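PDB 5IMY: vaginolysin from Gardnerella vaginalis, which belongs to the cholesterol-dependent cytolysins, secreted toxins, and probably binds cholesterol in host membranes and lyses host cells by forming pores. Local coordinates for residues Q210-K215 with V267-T272. Sequence-based numbering, arbitrary orientation.
Sequences QIVNFK and VKFDTT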
ATOM      1  N   GLN A 210      -0.858   6.414  22.690  1.00 35.30           N
ATOM      2  CA  GLN A 210      -1.501   5.176  23.106  1.00 37.84           C
ATOM      3  C   GLN A 210      -2.146   5.392  24.466  1.00 38.88           C
ATOM      4  O   GLN A 210      -1.523   5.964  25.366  1.00 35.44           O
ATOM      5  CB  GLN A 210      -0.490   4.024  23.177  1.00 34.36           C
ATOM      6  CG  GLN A 210      -1.118   2.641  23.180  1.00 37.82           C
ATOM      7  CD  GLN A 210      -1.774   2.297  21.857  1.00 42.38           C
ATOM      8  OE1 GLN A 210      -1.548   2.963  20.846  1.00 49.59           O
ATOM      9  NE2 GLN A 210      -2.595   1.255  21.859  1.00 46.42           N
ATOM     10  N   ILE A 211      -3.389   4.939  24.610  1.00 34.48           N
ATOM     11  CA  ILE A 211      -4.129   5.019  25.866  1.00 36.16           C
ATOM     12  C   ILE A 211      -4.343   3.603  26.375  1.00 34.03           C
ATOM     13  O   ILE A 211      -4.764   2.721  25.616  1.00 40.34           O
ATOM     14  CB  ILE A 211      -5.472   5.747  25.688  1.00 36.54           C
ATOM     15  CG1 ILE A 211      -5.254   7.142  25.088  1.00 35.42           C
ATOM     16  CG2 ILE A 211      -6.211   5.840  27.020  1.00 35.91           C
ATOM     17  CD1 ILE A 211      -4.344   8.044  25.905  1.00 38.66           C
ATOM     18  N   VAL A 212      -4.058   3.385  27.656  1.00 33.16           N
ATOM     19  CA  VAL A 212      -4.104   2.052  28.247  1.00 32.32           C
ATOM     20  C   VAL A 212      -4.718   2.150  29.635  1.00 33.42           C
ATOM     21  O   VAL A 212      -4.275   2.955  30.461  1.00 33.64           O
ATOM     22  CB  VAL A 212      -2.702   1.414  28.319  1.00 38.55           C
ATOM     23  CG1 VAL A 212      -2.781   0.005  28.891  1.00 37.25           C
ATOM     24  CG2 VAL A 212      -2.056   1.398  26.942  1.00 40.10           C
ATOM     25  N   ASN A 213      -5.735   1.332  29.887  1.00 40.20           N
ATOM     26  CA  ASN A 213      -6.361   1.222  31.199  1.00 34.57           C
ATOM     27  C   ASN A 213      -5.775   0.006  31.905  1.00 34.26           C
ATOM     28  O   ASN A 213      -5.895  -1.117  31.408  1.00 35.28           O
ATOM     29  CB  ASN A 213      -7.879   1.092  31.062  1.00 39.69           C
ATOM     30  CG  ASN A 213      -8.593   1.097  32.402  1.00 39.22           C
ATOM     31  OD1 ASN A 213      -8.109   1.670  33.378  1.00 39.71           O
ATOM     32  ND2 ASN A 213      -9.754   0.454  32.452  1.00 46.19           N
ATOM     33  N   PHE A 214      -5.130   0.230  33.047  1.00 39.69           N
ATOM     34  CA  PHE A 214      -4.562  -0.848  33.846  1.00 38.20           C
ATOM     35  C   PHE A 214      -5.458  -1.116  35.046  1.00 33.74           C
ATOM     36  O   PHE A 214      -5.799  -0.189  35.790  1.00 33.33           O
ATOM     37  CB  PHE A 214      -3.149  -0.504  34.323  1.00 35.94           C
ATOM     38  CG  PHE A 214      -2.112  -0.574  33.248  1.00 32.28           C
ATOM     39  CD1 PHE A 214      -1.560  -1.789  32.875  1.00 38.04           C
ATOM     40  CD2 PHE A 214      -1.679   0.574  32.609  1.00 37.54           C
ATOM     41  CE1 PHE A 214      -0.603  -1.856  31.885  1.00 40.46           C
ATOM     42  CE2 PHE A 214      -0.721   0.514  31.620  1.00 40.07           C
ATOM     43  CZ  PHE A 214      -0.181  -0.703  31.256  1.00 34.78           C
ATOM     44  N   LYS A 215      -5.834  -2.378  35.229  1.00 36.76           N
ATOM     45  CA  LYS A 215      -6.638  -2.809  36.366  1.00 37.10           C
ATOM     46  C   LYS A 215      -5.886  -3.899  37.112  1.00 33.77           C
ATOM     47  O   LYS A 215      -5.608  -4.964  36.549  1.00 29.75           O
ATOM     48  CB  LYS A 215      -8.008  -3.315  35.915  1.00 41.03           C
ATOM     49  CG  LYS A 215      -9.051  -2.219  35.793  1.00 44.06           C
ATOM     50  CD  LYS A 215     -10.320  -2.720  35.132  1.00 44.41           C
ATOM     51  CE  LYS A 215     -11.368  -1.625  35.078  1.00 46.49           C
ATOM     52  NZ  LYS A 215     -12.495  -1.965  34.168  1.00 60.88           N
ATOM     53  N   VAL A 267      -3.127   5.361  31.550  1.00 37.20           N
ATOM     54  CA  VAL A 267      -1.776   5.729  31.142  1.00 37.70           C
ATOM     55  C   VAL A 267      -1.807   6.183  29.691  1.00 36.44           C
ATOM     56  O   VAL A 267      -2.403   5.515  28.839  1.00 38.38           O
ATOM     57  CB  VAL A 267      -0.787   4.561  31.315  1.00 37.95           C
ATOM     58  CG1 VAL A 267       0.628   5.018  30.991  1.00 40.27           C
ATOM     59  CG2 VAL A 267      -0.860   4.007  32.729  1.00 44.45           C
ATOM     60  N   LYS A 268      -1.159   7.311  29.413  1.00 41.22           N
ATOM     61  CA  LYS A 268      -1.001   7.827  28.059  1.00 38.92           C
ATOM     62  C   LYS A 268       0.458   7.683  27.648  1.00 38.66           C
ATOM     63  O   LYS A 268       1.341   8.287  28.268  1.00 41.60           O
ATOM     64  CB  LYS A 268      -1.437   9.290  27.974  1.00 41.18           C
ATOM     65  CG  LYS A 268      -1.207   9.932  26.604  1.00 48.43           C
ATOM     66  CD  LYS A 268      -1.526  11.424  26.603  1.00 56.54           C
ATOM     67  CE  LYS A 268      -0.507  12.226  27.405  1.00 61.20           C
ATOM     68  NZ  LYS A 268      -0.822  13.680  27.430  1.00 69.17           N
ATOM     69  N   PHE A 269       0.706   6.882  26.617  1.00 37.43           N
ATOM     70  CA  PHE A 269       2.011   6.809  25.972  1.00 38.99           C
ATOM     71  C   PHE A 269       1.971   7.651  24.708  1.00 39.09           C
ATOM     72  O   PHE A 269       1.080   7.471  23.872  1.00 40.76           O
ATOM     73  CB  PHE A 269       2.380   5.372  25.600  1.00 34.30           C
ATOM     74  CG  PHE A 269       2.335   4.406  26.746  1.00 42.16           C
ATOM     75  CD1 PHE A 269       3.493   4.054  27.414  1.00 41.02           C
ATOM     76  CD2 PHE A 269       1.138   3.832  27.138  1.00 35.88           C
ATOM     77  CE1 PHE A 269       3.458   3.157  28.463  1.00 44.35           C
ATOM     78  CE2 PHE A 269       1.097   2.933  28.184  1.00 30.68           C
ATOM     79  CZ  PHE A 269       2.259   2.596  28.848  1.00 40.09           C
ATOM     80  N   ASP A 270       2.929   8.564  24.561  1.00 44.84           N
ATOM     81  CA  ASP A 270       3.067   9.289  23.310  1.00 45.77           C
ATOM     82  C   ASP A 270       4.538   9.536  23.017  1.00 52.61           C
ATOM     83  O   ASP A 270       5.373   9.588  23.922  1.00 56.51           O
ATOM     84  CB  ASP A 270       2.288  10.620  23.316  1.00 50.46           C
ATOM     85  CG  ASP A 270       2.784  11.598  24.367  1.00 65.76           C
ATOM     86  OD1 ASP A 270       3.912  11.431  24.869  1.00 70.77           O
ATOM     87  OD2 ASP A 270       2.040  12.552  24.682  1.00 61.72           O
ATOM     88  N   THR A 271       4.840   9.674  21.729  1.00 49.87           N
ATOM     89  CA  THR A 271       6.185   9.980  21.273  1.00 47.25           C
ATOM     90  C   THR A 271       6.079  10.837  20.024  1.00 51.89           C
ATOM     91  O   THR A 271       5.062  10.825  19.324  1.00 50.00           O
ATOM     92  CB  THR A 271       6.992   8.709  20.971  1.00 47.63           C
ATOM     93  OG1 THR A 271       8.329   9.068  20.597  1.00 57.01           O
ATOM     94  CG2 THR A 271       6.350   7.917  19.833  1.00 46.59           C
ATOM     95  N   THR A 272       7.140  11.587  19.752  1.00 53.73           N
ATOM     96  CA  THR A 272       7.234  12.326  18.503  1.00 47.85           C
ATOM     97  C   THR A 272       7.834  11.487  17.385  1.00 47.63           C
ATOM     98  O   THR A 272       8.032  12.001  16.280  1.00 46.87           O
ATOM     99  CB  THR A 272       8.058  13.607  18.704  1.00 47.34           C
ATOM    100  OG1 THR A 272       7.866  14.482  17.585  1.00 62.63           O
ATOM    101  CG2 THR A 272       9.542  13.293  18.854  1.00 54.77           C
TER
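Q210 and F269 exchange two backbone hydrogen bonds, Q210 N to F269 O and F269 N to Q210 O, the latter at 2.7 Å. V212 and V267 form the next such pair, with V212 N to V267 O and V267 N to V212 O both at 2.9 Å. The ladder joins strand 208-223 to strand 263-271 as antiparallel neighbours in the large antiparallel sheet of this cholesterol-dependent cytolysin. Between these pairs sits the non-hydrogen-bonded pair I211–K268, where the CA of K268 makes a CA-H...O contact with Q210 O at 3.3 Å. On the face carrying I211 and K268, I211 CD1 lies against the aliphatic K268 CG at 3.7 Å, while K268 NZ hydrogen-bonds to L195 O.

The opposite face carries Q210, V212, F214, V267 and F269; helices 278-286 and 326-335 pack on this face, where V282 meets F269, and L329 touches F214, V267 and F269. V212 CG2 approaches F269 CE2 obliquely at 3.7 Å. Its other methyl, CG1, anti to the backbone N (chi1 -178°), lies over one face of the F214 ring, offset toward the rim. V267 instead reaches the edge of that ring, near its plane, with CG2 3.5 Å from F214 CD2.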